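Local coordinates for cyclopropane mycolic acid synthase MmaA2 (Mycobacterium tuberculosis, PDB 1TPY), which converts a double bond at the distal position of an alpha mycolic acid into a cis cyclopropane ring, taking the methylene group from S-adenosyl-L-methionine, at residues F151-H155 and Q214-F220; T168-L172 and F273-I278; I208-E212 and D279-F283. Numbering follows the deposited sequence.

Contact 1 (F151-H155 and Q214-F220); sequences FARAH and QSAKTGF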
ATOM      1  N   PHE A 151     -11.906  -6.675  -7.813  1.00 23.87           N
ATOM      2  CA  PHE A 151     -11.711  -8.116  -7.759  1.00 25.82           C
ATOM      3  C   PHE A 151     -12.094  -8.802  -9.066  1.00 25.40           C
ATOM      4  O   PHE A 151     -11.429  -9.741  -9.494  1.00 27.15           O
ATOM      5  CB  PHE A 151     -12.500  -8.720  -6.592  1.00 24.13           C
ATOM      6  CG  PHE A 151     -11.950  -8.351  -5.243  1.00 24.17           C
ATOM      7  CD1 PHE A 151     -12.693  -7.570  -4.359  1.00 23.04           C
ATOM      8  CD2 PHE A 151     -10.681  -8.773  -4.856  1.00 21.74           C
ATOM      9  CE1 PHE A 151     -12.177  -7.217  -3.114  1.00 22.39           C
ATOM     10  CE2 PHE A 151     -10.159  -8.423  -3.615  1.00 21.49           C
ATOM     11  CZ  PHE A 151     -10.909  -7.644  -2.742  1.00 20.15           C
ATOM     12  N   ALA A 152     -13.154  -8.328  -9.709  1.00 26.76           N
ATOM     13  CA  ALA A 152     -13.581  -8.923 -10.974  1.00 26.70           C
ATOM     14  C   ALA A 152     -12.441  -8.803 -11.990  1.00 26.81           C
ATOM     15  O   ALA A 152     -12.138  -9.755 -12.713  1.00 27.89           O
ATOM     16  CB  ALA A 152     -14.844  -8.224 -11.494  1.00 22.96           C
ATOM     17  N   ARG A 153     -11.803  -7.634 -12.030  1.00 25.66           N
ATOM     18  CA  ARG A 153     -10.696  -7.396 -12.957  1.00 25.38           C
ATOM     19  C   ARG A 153      -9.482  -8.266 -12.631  1.00 25.86           C
ATOM     20  O   ARG A 153      -8.867  -8.862 -13.519  1.00 24.54           O
ATOM     21  CB  ARG A 153     -10.278  -5.924 -12.917  1.00 24.81           C
ATOM     22  CG  ARG A 153      -9.229  -5.569 -13.958  1.00 23.46           C
ATOM     23  CD  ARG A 153      -9.760  -5.829 -15.360  1.00 23.99           C
ATOM     24  NE  ARG A 153     -10.932  -5.011 -15.641  1.00 24.70           N
ATOM     25  CZ  ARG A 153     -10.890  -3.711 -15.906  1.00 25.19           C
ATOM     26  NH1 ARG A 153      -9.729  -3.070 -15.936  1.00 25.92           N
ATOM     27  NH2 ARG A 153     -12.010  -3.044 -16.120  1.00 25.52           N
ATOM     28  N   ALA A 154      -9.128  -8.318 -11.349  1.00 26.19           N
ATOM     29  CA  ALA A 154      -7.995  -9.118 -10.900  1.00 23.96           C
ATOM     30  C   ALA A 154      -8.246 -10.569 -11.266  1.00 23.52           C
ATOM     31  O   ALA A 154      -7.344 -11.271 -11.714  1.00 24.44           O
ATOM     32  CB  ALA A 154      -7.826  -8.983  -9.393  1.00 21.71           C
ATOM     33  N   HIS A 155      -9.487 -11.003 -11.078  1.00 25.24           N
ATOM     34  CA  HIS A 155      -9.894 -12.372 -11.369  1.00 26.67           C
ATOM     35  C   HIS A 155      -9.856 -12.593 -12.880  1.00 28.07           C
ATOM     36  O   HIS A 155      -9.467 -13.658 -13.362  1.00 28.73           O
ATOM     37  CB  HIS A 155     -11.312 -12.599 -10.817  1.00 29.19           C
ATOM     38  CG  HIS A 155     -11.737 -14.036 -10.785  1.00 30.55           C
ATOM     39  ND1 HIS A 155     -12.130 -14.725 -11.912  1.00 32.65           N
ATOM     40  CD2 HIS A 155     -11.832 -14.912  -9.757  1.00 29.65           C
ATOM     41  CE1 HIS A 155     -12.448 -15.963 -11.579  1.00 31.40           C
ATOM     42  NE2 HIS A 155     -12.276 -16.102 -10.278  1.00 30.44           N
ATOM     43  N   GLN A 214     -16.565  -9.580  -0.690  1.00 27.88           N
ATOM     44  CA  GLN A 214     -16.434  -9.112  -2.067  1.00 29.81           C
ATOM     45  C   GLN A 214     -15.532 -10.009  -2.904  1.00 30.25           C
ATOM     46  O   GLN A 214     -15.844 -10.311  -4.053  1.00 31.24           O
ATOM     47  CB  GLN A 214     -15.884  -7.687  -2.095  1.00 32.10           C
ATOM     48  CG  GLN A 214     -16.843  -6.620  -1.581  1.00 36.64           C
ATOM     49  CD  GLN A 214     -18.010  -6.352  -2.525  1.00 39.78           C
ATOM     50  OE1 GLN A 214     -18.761  -5.396  -2.334  1.00 40.97           O
ATOM     51  NE2 GLN A 214     -18.166  -7.195  -3.547  1.00 39.70           N
ATOM     52  N   SER A 215     -14.418 -10.445  -2.331  1.00 29.85           N
ATOM     53  CA  SER A 215     -13.500 -11.299  -3.070  1.00 29.50           C
ATOM     54  C   SER A 215     -14.075 -12.698  -3.240  1.00 29.44           C
ATOM     55  O   SER A 215     -13.742 -13.396  -4.198  1.00 28.28           O
ATOM     56  CB  SER A 215     -12.140 -11.372  -2.366  1.00 29.27           C
ATOM     57  OG  SER A 215     -12.237 -12.026  -1.115  1.00 29.48           O
ATOM     58  N   ALA A 216     -14.933 -13.112  -2.313  1.00 28.98           N
ATOM     59  CA  ALA A 216     -15.538 -14.439  -2.402  1.00 29.84           C
ATOM     60  C   ALA A 216     -16.586 -14.452  -3.506  1.00 29.79           C
ATOM     61  O   ALA A 216     -16.745 -15.447  -4.209  1.00 29.15           O
ATOM     62  CB  ALA A 216     -16.178 -14.827  -1.075  1.00 29.33           C
ATOM     63  N   LYS A 217     -17.298 -13.339  -3.648  1.00 30.80           N
ATOM     64  CA  LYS A 217     -18.331 -13.216  -4.667  1.00 32.81           C
ATOM     65  C   LYS A 217     -17.726 -13.367  -6.054  1.00 33.75           C
ATOM     66  O   LYS A 217     -18.331 -13.972  -6.944  1.00 34.89           O
ATOM     67  CB  LYS A 217     -19.040 -11.862  -4.546  1.00 33.48           C
ATOM     68  CG  LYS A 217     -19.891 -11.739  -3.287  1.00 36.70           C
ATOM     69  CD  LYS A 217     -20.579 -10.389  -3.192  1.00 37.81           C
ATOM     70  CE  LYS A 217     -21.398 -10.289  -1.907  1.00 39.30           C
ATOM     71  NZ  LYS A 217     -21.895  -8.907  -1.654  1.00 38.50           N
ATOM     72  N   THR A 218     -16.523 -12.827  -6.222  1.00 32.84           N
ATOM     73  CA  THR A 218     -15.812 -12.879  -7.490  1.00 34.32           C
ATOM     74  C   THR A 218     -15.256 -14.271  -7.797  1.00 33.18           C
ATOM     75  O   THR A 218     -14.964 -14.588  -8.947  1.00 33.39           O
ATOM     76  CB  THR A 218     -14.645 -11.869  -7.502  1.00 35.46           C
ATOM     77  OG1 THR A 218     -15.137 -10.571  -7.143  1.00 38.80           O
ATOM     78  CG2 THR A 218     -14.018 -11.796  -8.889  1.00 36.42           C
ATOM     79  N   GLY A 219     -15.098 -15.095  -6.766  1.00 32.78           N
ATOM     80  CA  GLY A 219     -14.582 -16.435  -6.978  1.00 30.60           C
ATOM     81  C   GLY A 219     -13.239 -16.716  -6.330  1.00 30.86           C
ATOM     82  O   GLY A 219     -12.669 -17.791  -6.540  1.00 29.93           O
ATOM     83  N   PHE A 220     -12.717 -15.759  -5.562  1.00 28.97           N
ATOM     84  CA  PHE A 220     -11.437 -15.951  -4.888  1.00 28.68           C
ATOM     85  C   PHE A 220     -11.645 -16.711  -3.581  1.00 29.32           C
ATOM     86  O   PHE A 220     -12.676 -16.571  -2.921  1.00 28.32           O
ATOM     87  CB  PHE A 220     -10.758 -14.615  -4.539  1.00 27.25           C
ATOM     88  CG  PHE A 220     -10.248 -13.838  -5.726  1.00 26.73           C
ATOM     89  CD1 PHE A 220     -11.013 -12.827  -6.294  1.00 26.95           C
ATOM     90  CD2 PHE A 220      -8.987 -14.094  -6.252  1.00 27.67           C
ATOM     91  CE1 PHE A 220     -10.526 -12.074  -7.370  1.00 28.60           C
ATOM     92  CE2 PHE A 220      -8.491 -13.352  -7.323  1.00 28.30           C
ATOM     93  CZ  PHE A 220      -9.262 -12.338  -7.884  1.00 27.38           C
TER

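Contact 2 (T168-L172 and F273-I278); sequences TITGL and FRVGYI. With 16A (cetyl-trimethyl-ammonium), chain D.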
ATOM      1  N   THR A 168      -3.637  -4.674   2.718  1.00 19.11           N
ATOM      2  CA  THR A 168      -4.348  -3.425   2.918  1.00 20.08           C
ATOM      3  C   THR A 168      -4.708  -3.157   4.359  1.00 20.99           C
ATOM      4  O   THR A 168      -4.792  -4.067   5.190  1.00 18.23           O
ATOM      5  CB  THR A 168      -5.664  -3.389   2.099  1.00 20.40           C
ATOM      6  OG1 THR A 168      -6.374  -2.180   2.388  1.00 21.13           O
ATOM      7  CG2 THR A 168      -6.552  -4.566   2.453  1.00 18.76           C
ATOM      8  N   ILE A 169      -4.902  -1.882   4.651  1.00 21.65           N
ATOM      9  CA  ILE A 169      -5.298  -1.479   5.979  1.00 22.21           C
ATOM     10  C   ILE A 169      -6.760  -1.872   6.074  1.00 22.53           C
ATOM     11  O   ILE A 169      -7.493  -1.778   5.094  1.00 23.26           O
ATOM     12  CB  ILE A 169      -5.175   0.040   6.152  1.00 22.75           C
ATOM     13  CG1 ILE A 169      -3.700   0.435   6.173  1.00 21.25           C
ATOM     14  CG2 ILE A 169      -5.892   0.486   7.428  1.00 22.05           C
ATOM     15  CD1 ILE A 169      -3.476   1.926   6.156  1.00 22.23           C
ATOM     16  N   THR A 170      -7.173  -2.355   7.237  1.00 23.11           N
ATOM     17  CA  THR A 170      -8.564  -2.718   7.434  1.00 24.11           C
ATOM     18  C   THR A 170      -9.025  -2.019   8.699  1.00 26.26           C
ATOM     19  O   THR A 170      -8.281  -1.925   9.678  1.00 27.94           O
ATOM     20  CB  THR A 170      -8.761  -4.241   7.598  1.00 24.68           C
ATOM     21  OG1 THR A 170      -7.975  -4.710   8.696  1.00 25.91           O
ATOM     22  CG2 THR A 170      -8.342  -4.980   6.336  1.00 26.20           C
ATOM     23  N   GLY A 171     -10.242  -1.496   8.668  1.00 27.10           N
ATOM     24  CA  GLY A 171     -10.769  -0.832   9.836  1.00 25.13           C
ATOM     25  C   GLY A 171     -11.677  -1.816  10.541  1.00 25.44           C
ATOM     26  O   GLY A 171     -12.289  -2.671   9.899  1.00 25.53           O
ATOM     27  N   LEU A 172     -11.742  -1.730  11.860  1.00 24.45           N
ATOM     28  CA  LEU A 172     -12.616  -2.612  12.614  1.00 26.11           C
ATOM     29  C   LEU A 172     -14.041  -2.127  12.409  1.00 25.69           C
ATOM     30  O   LEU A 172     -14.269  -0.938  12.218  1.00 26.99           O
ATOM     31  CB  LEU A 172     -12.298  -2.548  14.109  1.00 24.32           C
ATOM     32  CG  LEU A 172     -11.228  -3.462  14.697  1.00 23.86           C
ATOM     33  CD1 LEU A 172      -9.859  -3.147  14.103  1.00 24.56           C
ATOM     34  CD2 LEU A 172     -11.223  -3.275  16.209  1.00 24.51           C
ATOM     35  N   PHE A 273      -3.317   2.403  15.390  1.00 22.17           N
ATOM     36  CA  PHE A 273      -2.891   1.003  15.407  1.00 25.14           C
ATOM     37  C   PHE A 273      -2.500   0.553  16.811  1.00 26.81           C
ATOM     38  O   PHE A 273      -2.757  -0.585  17.202  1.00 29.22           O
ATOM     39  CB  PHE A 273      -1.704   0.770  14.456  1.00 23.85           C
ATOM     40  CG  PHE A 273      -2.053   0.904  13.004  1.00 23.77           C
ATOM     41  CD1 PHE A 273      -1.916   2.123  12.350  1.00 24.74           C
ATOM     42  CD2 PHE A 273      -2.563  -0.182  12.299  1.00 23.44           C
ATOM     43  CE1 PHE A 273      -2.286   2.262  11.016  1.00 23.89           C
ATOM     44  CE2 PHE A 273      -2.935  -0.054  10.969  1.00 23.91           C
ATOM     45  CZ  PHE A 273      -2.797   1.172  10.326  1.00 24.84           C
ATOM     46  N   ARG A 274      -1.870   1.448  17.561  1.00 28.28           N
ATOM     47  CA  ARG A 274      -1.439   1.130  18.915  1.00 30.36           C
ATOM     48  C   ARG A 274      -2.651   0.798  19.779  1.00 31.12           C
ATOM     49  O   ARG A 274      -2.654  -0.197  20.504  1.00 31.12           O
ATOM     50  CB  ARG A 274      -0.674   2.313  19.514  1.00 31.92           C
ATOM     51  CG  ARG A 274       0.026   1.995  20.817  1.00 34.58           C
ATOM     52  CD  ARG A 274       0.721   3.216  21.381  1.00 35.22           C
ATOM     53  NE  ARG A 274       1.713   3.747  20.458  1.00 36.35           N
ATOM     54  CZ  ARG A 274       1.699   4.986  19.974  1.00 35.18           C
ATOM     55  NH1 ARG A 274       2.652   5.374  19.136  1.00 31.33           N
ATOM     56  NH2 ARG A 274       0.735   5.834  20.322  1.00 30.55           N
ATOM     57  N   VAL A 275      -3.677   1.640  19.699  1.00 30.48           N
ATOM     58  CA  VAL A 275      -4.905   1.428  20.458  1.00 30.23           C
ATOM     59  C   VAL A 275      -5.635   0.215  19.891  1.00 29.53           C
ATOM     60  O   VAL A 275      -6.175  -0.600  20.634  1.00 29.34           O
ATOM     61  CB  VAL A 275      -5.841   2.652  20.365  1.00 32.93           C
ATOM     62  CG1 VAL A 275      -7.156   2.366  21.091  1.00 32.75           C
ATOM     63  CG2 VAL A 275      -5.152   3.880  20.965  1.00 33.32           C
ATOM     64  N   GLY A 276      -5.645   0.107  18.566  1.00 28.18           N
ATOM     65  CA  GLY A 276      -6.305  -1.011  17.920  1.00 27.26           C
ATOM     66  C   GLY A 276      -7.521  -0.636  17.092  1.00 25.67           C
ATOM     67  O   GLY A 276      -8.269  -1.514  16.667  1.00 26.83           O
ATOM     68  N   TYR A 277      -7.734   0.655  16.855  1.00 25.02           N
ATOM     69  CA  TYR A 277      -8.880   1.087  16.057  1.00 23.98           C
ATOM     70  C   TYR A 277      -8.755   0.587  14.627  1.00 25.22           C
ATOM     71  O   TYR A 277      -9.749   0.253  13.982  1.00 23.51           O
ATOM     72  CB  TYR A 277      -8.981   2.613  16.031  1.00 23.69           C
ATOM     73  CG  TYR A 277      -9.473   3.227  17.318  1.00 23.46           C
ATOM     74  CD1 TYR A 277      -8.644   4.048  18.075  1.00 22.60           C
ATOM     75  CD2 TYR A 277     -10.767   2.986  17.777  1.00 22.68           C
ATOM     76  CE1 TYR A 277      -9.082   4.617  19.259  1.00 23.21           C
ATOM     77  CE2 TYR A 277     -11.219   3.550  18.964  1.00 22.62           C
ATOM     78  CZ  TYR A 277     -10.371   4.364  19.700  1.00 23.12           C
ATOM     79  OH  TYR A 277     -10.797   4.920  20.880  1.00 22.09           O
ATOM     80  N   ILE A 278      -7.515   0.543  14.145  1.00 26.15           N
ATOM     81  CA  ILE A 278      -7.215   0.116  12.790  1.00 26.15           C
ATOM     82  C   ILE A 278      -6.312  -1.116  12.809  1.00 27.13           C
ATOM     83  O   ILE A 278      -5.568  -1.346  13.770  1.00 26.70           O
ATOM     84  CB  ILE A 278      -6.504   1.254  12.022  1.00 28.20           C
ATOM     85  CG1 ILE A 278      -7.356   2.526  12.068  1.00 29.99           C
ATOM     86  CG2 ILE A 278      -6.262   0.850  10.586  1.00 29.06           C
ATOM     87  CD1 ILE A 278      -8.707   2.394  11.394  1.00 29.77           C
TER
HETATM   88  C1  16A D1901       0.123   5.072   7.271  1.00 28.91           C
HETATM   89  C2  16A D1901      -1.318   5.405   6.883  1.00 29.99           C
HETATM   90  C3  16A D1901      -2.288   4.955   7.987  1.00 30.46           C
HETATM   91  C4  16A D1901      -3.759   5.250   7.729  1.00 29.63           C
HETATM   92  C5  16A D1901      -4.592   4.745   8.918  1.00 28.27           C
HETATM   93  C6  16A D1901      -6.109   4.969   8.808  1.00 27.62           C
HETATM   94  C7  16A D1901      -6.646   6.422   8.776  1.00 26.89           C
HETATM   95  C8  16A D1901      -8.065   6.658   8.204  1.00 27.69           C
HETATM   96  C9  16A D1901      -8.384   6.041   6.821  1.00 27.18           C
HETATM   97  C10 16A D1901      -7.567   6.575   5.620  1.00 26.67           C
HETATM   98  C11 16A D1901      -7.534   5.672   4.362  1.00 28.97           C
HETATM   99  C12 16A D1901      -6.403   5.974   3.367  1.00 31.66           C
HETATM  100  C13 16A D1901      -5.242   4.982   3.495  1.00 33.07           C
HETATM  101  C14 16A D1901      -4.086   5.352   2.568  1.00 35.34           C
HETATM  102  C15 16A D1901      -2.887   4.474   2.965  1.00 36.54           C
HETATM  103  C16 16A D1901      -1.664   4.937   2.148  1.00 37.00           C
HETATM  104  N1  16A D1901      -0.241   4.391   2.231  1.00 37.05           N
HETATM  105  C17 16A D1901       0.834   4.843   1.565  1.00 37.68           C
HETATM  106  C18 16A D1901       0.233   4.352   3.668  1.00 36.84           C
HETATM  107  C19 16A D1901      -0.260   2.942   1.800  1.00 36.17           C

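Contact 3 (I208-E212 and D279-F283); sequences IEMVE and DVNQF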
ATOM      1  N   ILE A 208     -12.606  -5.997   7.347  1.00 22.80           N
ATOM      2  CA  ILE A 208     -12.174  -7.341   6.977  1.00 23.90           C
ATOM      3  C   ILE A 208     -13.258  -8.117   6.232  1.00 24.47           C
ATOM      4  O   ILE A 208     -12.984  -8.728   5.200  1.00 25.09           O
ATOM      5  CB  ILE A 208     -11.718  -8.163   8.221  1.00 23.79           C
ATOM      6  CG1 ILE A 208     -10.349  -7.662   8.701  1.00 21.42           C
ATOM      7  CG2 ILE A 208     -11.647  -9.652   7.874  1.00 23.12           C
ATOM      8  CD1 ILE A 208      -9.906  -8.251  10.042  1.00 20.01           C
ATOM      9  N   GLU A 209     -14.483  -8.088   6.742  1.00 24.27           N
ATOM     10  CA  GLU A 209     -15.572  -8.808   6.092  1.00 26.92           C
ATOM     11  C   GLU A 209     -15.826  -8.301   4.673  1.00 27.45           C
ATOM     12  O   GLU A 209     -16.223  -9.071   3.805  1.00 29.00           O
ATOM     13  CB  GLU A 209     -16.858  -8.718   6.926  1.00 25.26           C
ATOM     14  CG  GLU A 209     -17.270  -7.301   7.292  1.00 26.41           C
ATOM     15  CD  GLU A 209     -18.479  -7.267   8.196  1.00 26.82           C
ATOM     16  OE1 GLU A 209     -18.674  -8.238   8.955  1.00 29.61           O
ATOM     17  OE2 GLU A 209     -19.227  -6.272   8.162  1.00 29.42           O
ATOM     18  N   MET A 210     -15.590  -7.014   4.434  1.00 27.78           N
ATOM     19  CA  MET A 210     -15.797  -6.454   3.097  1.00 28.53           C
ATOM     20  C   MET A 210     -14.868  -7.111   2.083  1.00 27.97           C
ATOM     21  O   MET A 210     -15.296  -7.467   0.985  1.00 28.18           O
ATOM     22  CB  MET A 210     -15.562  -4.943   3.097  1.00 28.20           C
ATOM     23  CG  MET A 210     -16.723  -4.116   3.630  1.00 31.98           C
ATOM     24  SD  MET A 210     -16.285  -2.353   3.738  1.00 35.43           S
ATOM     25  CE  MET A 210     -15.762  -2.087   2.066  1.00 25.86           C
ATOM     26  N   VAL A 211     -13.595  -7.258   2.451  1.00 27.89           N
ATOM     27  CA  VAL A 211     -12.607  -7.892   1.578  1.00 25.59           C
ATOM     28  C   VAL A 211     -12.982  -9.355   1.336  1.00 24.80           C
ATOM     29  O   VAL A 211     -12.996  -9.820   0.196  1.00 24.40           O
ATOM     30  CB  VAL A 211     -11.189  -7.845   2.198  1.00 24.62           C
ATOM     31  CG1 VAL A 211     -10.211  -8.626   1.326  1.00 23.14           C
ATOM     32  CG2 VAL A 211     -10.727  -6.402   2.337  1.00 24.81           C
ATOM     33  N   GLU A 212     -13.287 -10.073   2.414  1.00 24.39           N
ATOM     34  CA  GLU A 212     -13.657 -11.487   2.316  1.00 27.12           C
ATOM     35  C   GLU A 212     -14.888 -11.699   1.447  1.00 25.80           C
ATOM     36  O   GLU A 212     -14.862 -12.471   0.495  1.00 26.49           O
ATOM     37  CB  GLU A 212     -13.943 -12.075   3.702  1.00 25.16           C
ATOM     38  CG  GLU A 212     -12.799 -11.953   4.689  1.00 28.77           C
ATOM     39  CD  GLU A 212     -13.150 -12.544   6.046  1.00 32.65           C
ATOM     40  OE1 GLU A 212     -14.236 -12.218   6.583  1.00 33.04           O
ATOM     41  OE2 GLU A 212     -12.341 -13.326   6.577  1.00 32.81           O
ATOM     42  N   ASP A 279      -6.393  -1.903  11.740  1.00 24.80           N
ATOM     43  CA  ASP A 279      -5.596  -3.119  11.584  1.00 24.41           C
ATOM     44  C   ASP A 279      -4.983  -3.030  10.181  1.00 21.90           C
ATOM     45  O   ASP A 279      -5.266  -2.096   9.431  1.00 21.30           O
ATOM     46  CB  ASP A 279      -6.513  -4.356  11.701  1.00 24.42           C
ATOM     47  CG  ASP A 279      -5.744  -5.672  11.814  1.00 27.92           C
ATOM     48  OD1 ASP A 279      -6.397  -6.745  11.790  1.00 28.16           O
ATOM     49  OD2 ASP A 279      -4.501  -5.648  11.937  1.00 27.36           O
ATOM     50  N   VAL A 280      -4.133  -3.986   9.837  1.00 21.89           N
ATOM     51  CA  VAL A 280      -3.508  -4.033   8.519  1.00 21.65           C
ATOM     52  C   VAL A 280      -3.356  -5.524   8.249  1.00 21.39           C
ATOM     53  O   VAL A 280      -2.806  -6.259   9.076  1.00 21.86           O
ATOM     54  CB  VAL A 280      -2.120  -3.306   8.508  1.00 21.31           C
ATOM     55  CG1 VAL A 280      -1.147  -4.000   9.440  1.00 21.30           C
ATOM     56  CG2 VAL A 280      -1.567  -3.258   7.091  1.00 20.74           C
ATOM     57  N   ASN A 281      -3.856  -5.974   7.104  1.00 20.57           N
ATOM     58  CA  ASN A 281      -3.827  -7.391   6.775  1.00 20.56           C
ATOM     59  C   ASN A 281      -3.354  -7.766   5.385  1.00 21.31           C
ATOM     60  O   ASN A 281      -3.496  -6.997   4.431  1.00 21.35           O
ATOM     61  CB  ASN A 281      -5.227  -7.993   6.957  1.00 20.85           C
ATOM     62  CG  ASN A 281      -5.662  -8.046   8.408  1.00 19.57           C
ATOM     63  OD1 ASN A 281      -6.330  -7.139   8.910  1.00 22.39           O
ATOM     64  ND2 ASN A 281      -5.278  -9.109   9.091  1.00 21.21           N
ATOM     65  N   GLN A 282      -2.791  -8.963   5.284  1.00 19.88           N
ATOM     66  CA  GLN A 282      -2.356  -9.500   4.005  1.00 20.10           C
ATOM     67  C   GLN A 282      -3.315 -10.645   3.672  1.00 20.06           C
ATOM     68  O   GLN A 282      -3.387 -11.651   4.391  1.00 17.79           O
ATOM     69  CB  GLN A 282      -0.910 -10.013   4.063  1.00 19.49           C
ATOM     70  CG  GLN A 282       0.123  -8.895   4.060  1.00 19.70           C
ATOM     71  CD  GLN A 282       1.516  -9.358   3.684  1.00 19.55           C
ATOM     72  OE1 GLN A 282       2.406  -8.542   3.435  1.00 23.05           O
ATOM     73  NE2 GLN A 282       1.715 -10.665   3.639  1.00 18.66           N
ATOM     74  N   PHE A 283      -4.072 -10.470   2.594  1.00 20.54           N
ATOM     75  CA  PHE A 283      -5.027 -11.483   2.166  1.00 20.81           C
ATOM     76  C   PHE A 283      -4.496 -12.265   0.975  1.00 22.92           C
ATOM     77  O   PHE A 283      -4.269 -11.701  -0.101  1.00 23.19           O
ATOM     78  CB  PHE A 283      -6.350 -10.851   1.761  1.00 19.82           C
ATOM     79  CG  PHE A 283      -7.048 -10.109   2.864  1.00 19.25           C
ATOM     80  CD1 PHE A 283      -6.709  -8.797   3.158  1.00 17.38           C
ATOM     81  CD2 PHE A 283      -8.085 -10.709   3.571  1.00 18.55           C
ATOM     82  CE1 PHE A 283      -7.396  -8.084   4.139  1.00 18.43           C
ATOM     83  CE2 PHE A 283      -8.779 -10.006   4.556  1.00 19.86           C
ATOM     84  CZ  PHE A 283      -8.431  -8.690   4.840  1.00 17.71           C
TER

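Contact 1 (F151-H155 and Q214-F220)
Gln-214 opens the contact with its aliphatic base: CB lies 3.9 Å from Phe-151 CE1, while the amide end leads away from helix 151-155. One residue on, Ser-215 sets its CB over the face of the Phe-151 ring, 3.8 Å from the centroid and 13° off the normal, a CH-pi contact. Serine is small enough to let the ring lie this close, and its OG is satisfied by the carbonyl of Val-211 in its own helix. One turn on, Thr-218 returns to the interface. Its OG1 stands 3.3 Å from Phe-151 CB, its CG2 3.6 Å from Ala-152 CA and 3.4 Å from His-155 CB; a short branched side chain fits this gap between crossing helices. Gly-219 then ends the helix in a Schellman motif with positive phi, and a CB here would clash with His-155 NE2. The turn delivers Phe-220, whose face receives the edge of the His-155 ring in a T-shaped pair (centroids 5.1 Å apart, planes at 85°), while its CZ reaches Ala-154 CB at 3.9 Å. The two short helical segments cross at -44° with axes 9.4 Å apart, and both pack on the sheet: Phe-151 touches Leu-164 and Leu-166 of strand 163-171, and Phe-151, Ser-215 and Phe-220 all meet Leu-285 of strand 278-286.

Contact 2 (T168-L172 and F273-I278)
This is a buried, largely apolar contact at the end of an antiparallel strand pair in the Rossmann-like sheet of an S-adenosylmethionine-dependent methyltransferase, where strand 163-171 meets the turn that leads from helix 256-275 into strand 278-286. Gly-171 and Ile-278 form an antiparallel non-hydrogen-bonded pair, CA to CA 4.7 Å, so no backbone hydrogen bond joins these two segments; the bonds come one residue further along, between Thr-170 and Asp-279. The turn itself depends on Gly-276, which leaves helix 256-275 with a positive phi that would jam a CB against the preceding carbonyl. Tyr-277 follows, pointing away from strand 163-171, with its OH held by the carbonyl of Pro-183.

Two beta-branched residues pack together on the face of the sheet that carries Ile-278: Ile-169 CG2 meets Ile-278 CG2 at a tight 3.2 Å. Ile-169 also meets the edge of the Phe-273 ring, CD1 to CZ 4.3 Å. Ile-169 and Phe-273 also belong to the pocket that holds the cetyl-trimethyl-ammonium chain, their apolar surfaces suited to its methylenes, and Phe-273 is about 5 Å, side chain to side chain, from Cys-269, an active-site residue by similarity. The pocket is thus consistent with a site for the lipid substrate. Beyond the strand end, Leu-172 turns its side chain over the turn, bringing CD1 to 3.4 Å from both Gly-276 O and Tyr-277 O.

Contact 3 (I208-E212 and D279-F283)
Phe-283 presents the face of its ring to Val-211, whose CG1 sits 3.6 Å from the ring centroid and only 6° off the normal, a nearly ideal CH-pi contact. The flat ring offers a broad surface, and the compact valine, directed from the helix toward the strand, can settle on it without holding the backbones further apart. Ile-208, one turn earlier in the helix, approaches the ring from its edge, CG2 to Phe-283 CE2 4.4 Å, and the methylene part of Glu-212 comes within 4.5 Å of the same ring atom, CG to CE2.

The side chain of Ile-208 also reaches over to the strand: its CD1 is 4.2 Å from Asp-279 OD1, so an apolar tip covers this polar part of the sheet. Asp-279 OD2 is hydrogen-bonded to the Ser-227 hydroxyl and also accepts a weak bond from Val-280 N (2.7 Å).

Asp-279, Asn-281 and Phe-283 all point toward the helix, as every second residue of a regular strand shares one face. Val-280 lies on the opposite face, where it belongs to the carbonate pocket. Helix and strand segments run nearly parallel, at 15° with axes 10.9 Å apart, the usual layering of helix on sheet in an alpha/beta fold. Val-211 also reaches Leu-166 of strand 163-171 and Ile-208 touches Arg-225 of strand 221-227, so the helix spans three adjacent strands.

Overall arrangement
Contacts 1 and 3 share helix 208-218, and their centres lie 14 Å apart; Phe-151 CZ is 4.2 Å from Val-211 O where they touch. Contacts 2 and 3 are closer, with centres 11 Å apart, and meet through the neighbouring strands 163-171 and 278-286, where Thr-170 O is 2.8 Å from Asp-279 N. Contacts 1 and 2 lie 24 Å apart, centre to centre, without touching. Along the chain the segments run 151-155, 168-172, 208-212, 214-220, 273-278 and 279-283, so the contacts interlock in sequence. Contact 3 sets helix 208-218 on strand 278-286, contact 1 joins that helix to helix 147-157, and contact 2 borders the cetyl-trimethyl-ammonium pocket, probably the lipid-substrate site.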